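Local coordinates for protein SAM-dependent methyltransferase (Exiguobacterium sibiricum 255-15, PDB 3D2L) that probably transfers methyl groups from S-adenosylmethionine to an acceptor through a Rossmann-like methyltransferase domain, at residues 199-203 against 204-208. Numbering follows the deposited sequence.
Sequences RTYPP and EQYIT
Pro202, at the N-cap position, turns its carbonyl into the first turn of the helix, where Gln205 N donates to Pro202 O at 2.9 Å from well above the carbonyl plane, and Ile207 N then reaches Pro203 O at 3.0 Å in a much straighter bond. Pro203 is the first residue of the helix, where its lack of an N-H costs no helical bond, while its carbonyl and that of Pro202 accept these first backbone bonds. Tyr206 folds back over the entering chain because its CG stands beside the backbone N, anti to the carbonyl carbon (chi1 -75°). Tyr201 meets it in an offset edge-to-face pair, the edge of Tyr201 directed at the face of Tyr206, with planes 84° apart and Tyr201 CD1 3.7 Å from Tyr206 CZ. At the far end of the phenol, Tyr206 OH lies 3.5 Å from Thr200 OG1, which sits in the plane of the Tyr206 ring, a long and at most weak bond; the stronger polar partner of Thr200 OG1 is the carbonyl oxygen of His138. Gln205 runs alongside Tyr201, with Tyr201 CB 3.8 Å from Gln205 CB. Glu204 bends at chi2 and brings its OE1 within 3.6 Å of Pro202 CB. With an alanine at Tyr206, the Tyr201 edge would probably lose its aromatic partner and a gap would open beside Thr200. Beyond the pair, Trp209 offers Tyr201 a second edge-to-face neighbour, and Tyr206 also packs on Val137 of strand 131-138. The junction leads from strand 189-199 of the antiparallel sheet into helix 203-212, and Pro203 and Ile207 lay the start of that helix on Phe238 of strand 235-242 in the mixed sheet.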
loop_
_atom_site.group_PDB
_atom_site.type_symbol
_atom_site.label_atom_id
_atom_site.label_comp_id
_atom_site.label_asym_id
_atom_site.label_seq_id
_atom_site.Cartn_x
_atom_site.Cartn_y
_atom_site.Cartn_z
ATOM N N ARG A 199 -6.263 6.954 -7.484
ATOM C CA ARG A 199 -7.528 6.752 -8.099
ATOM C C ARG A 199 -8.155 5.470 -7.555
ATOM O O ARG A 199 -7.484 4.449 -7.288
ATOM C CB ARG A 199 -7.373 6.689 -9.641
ATOM C CG ARG A 199 -8.655 6.469 -10.396
ATOM C CD ARG A 199 -8.366 6.430 -11.871
ATOM N NE ARG A 199 -9.592 6.248 -12.630
ATOM C CZ ARG A 199 -9.622 6.129 -13.938
ATOM N NH1 ARG A 199 -8.499 6.208 -14.645
ATOM N NH2 ARG A 199 -10.789 5.967 -14.541
ATOM N N THR A 200 -9.458 5.542 -7.351
ATOM C CA THR A 200 -10.188 4.406 -6.890
ATOM C C THR A 200 -11.419 4.176 -7.765
ATOM O O THR A 200 -11.688 4.932 -8.735
ATOM C CB THR A 200 -10.471 4.486 -5.355
ATOM O OG1 THR A 200 -10.634 3.162 -4.844
ATOM C CG2 THR A 200 -11.715 5.376 -5.036
ATOM N N TYR A 201 -12.100 3.080 -7.460
ATOM C CA TYR A 201 -13.267 2.591 -8.160
ATOM C C TYR A 201 -14.263 2.017 -7.147
ATOM O O TYR A 201 -13.879 1.675 -5.989
ATOM C CB TYR A 201 -12.858 1.472 -9.143
ATOM C CG TYR A 201 -11.818 1.916 -10.147
ATOM C CD1 TYR A 201 -10.445 1.768 -9.879
ATOM C CD2 TYR A 201 -12.195 2.496 -11.356
ATOM C CE1 TYR A 201 -9.496 2.207 -10.780
ATOM C CE2 TYR A 201 -11.248 2.890 -12.280
ATOM C CZ TYR A 201 -9.900 2.754 -11.980
ATOM O OH TYR A 201 -8.945 3.173 -12.893
ATOM N N PRO A 202 -15.554 1.949 -7.537
ATOM C CA PRO A 202 -16.503 1.246 -6.679
ATOM C C PRO A 202 -16.013 -0.200 -6.451
ATOM O O PRO A 202 -15.403 -0.785 -7.332
ATOM C CB PRO A 202 -17.796 1.273 -7.495
ATOM C CG PRO A 202 -17.677 2.497 -8.347
ATOM C CD PRO A 202 -16.216 2.566 -8.703
ATOM N N PRO A 203 -16.236 -0.764 -5.262
ATOM C CA PRO A 203 -15.768 -2.135 -5.013
ATOM C C PRO A 203 -16.173 -3.168 -6.068
ATOM O O PRO A 203 -15.409 -4.054 -6.381
ATOM C CB PRO A 203 -16.387 -2.477 -3.657
ATOM C CG PRO A 203 -16.589 -1.165 -3.007
ATOM C CD PRO A 203 -16.863 -0.157 -4.071
ATOM N N GLU A 204 -17.360 -3.030 -6.619
ATOM C CA GLU A 204 -17.837 -3.934 -7.653
ATOM C C GLU A 204 -16.920 -3.962 -8.883
ATOM O O GLU A 204 -16.864 -4.963 -9.559
ATOM C CB GLU A 204 -19.228 -3.503 -8.117
ATOM C CG GLU A 204 -20.307 -3.607 -7.045
ATOM C CD GLU A 204 -20.278 -2.519 -5.950
ATOM O OE1 GLU A 204 -19.672 -1.420 -6.128
ATOM O OE2 GLU A 204 -20.905 -2.785 -4.894
ATOM N N GLN A 205 -16.268 -2.840 -9.199
ATOM C CA GLN A 205 -15.359 -2.781 -10.343
ATOM C C GLN A 205 -14.129 -3.618 -10.054
ATOM O O GLN A 205 -13.664 -4.367 -10.914
ATOM C CB GLN A 205 -14.913 -1.346 -10.655
ATOM C CG GLN A 205 -13.924 -1.295 -11.813
ATOM C CD GLN A 205 -14.505 -1.836 -13.099
ATOM O OE1 GLN A 205 -15.122 -1.097 -13.842
ATOM N NE2 GLN A 205 -14.274 -3.112 -13.389
ATOM N N TYR A 206 -13.610 -3.498 -8.830
ATOM C CA TYR A 206 -12.480 -4.314 -8.417
ATOM C C TYR A 206 -12.796 -5.825 -8.388
ATOM O O TYR A 206 -11.947 -6.624 -8.745
ATOM C CB TYR A 206 -11.947 -3.903 -7.040
ATOM C CG TYR A 206 -11.131 -2.589 -7.027
ATOM C CD1 TYR A 206 -9.836 -2.546 -7.554
ATOM C CD2 TYR A 206 -11.619 -1.466 -6.413
ATOM C CE1 TYR A 206 -9.083 -1.374 -7.529
ATOM C CE2 TYR A 206 -10.877 -0.304 -6.340
ATOM C CZ TYR A 206 -9.606 -0.256 -6.903
ATOM O OH TYR A 206 -8.880 0.899 -6.844
ATOM N N ILE A 207 -13.971 -6.197 -7.901
ATOM C CA ILE A 207 -14.449 -7.603 -7.864
ATOM C C ILE A 207 -14.474 -8.148 -9.287
ATOM O O ILE A 207 -14.032 -9.240 -9.526
ATOM C CB ILE A 207 -15.875 -7.722 -7.239
ATOM C CG1 ILE A 207 -15.860 -7.401 -5.721
ATOM C CG2 ILE A 207 -16.479 -9.143 -7.469
ATOM C CD1 ILE A 207 -17.300 -7.035 -5.120
ATOM N N THR A 208 -14.982 -7.373 -10.242
ATOM C CA THR A 208 -15.015 -7.826 -11.642
ATOM C C THR A 208 -13.644 -8.114 -12.211
ATOM O O THR A 208 -13.432 -9.111 -12.873
ATOM C CB THR A 208 -15.720 -6.770 -12.530
ATOM O OG1 THR A 208 -17.082 -6.700 -12.123
ATOM C CG2 THR A 208 -15.664 -7.173 -13.989
#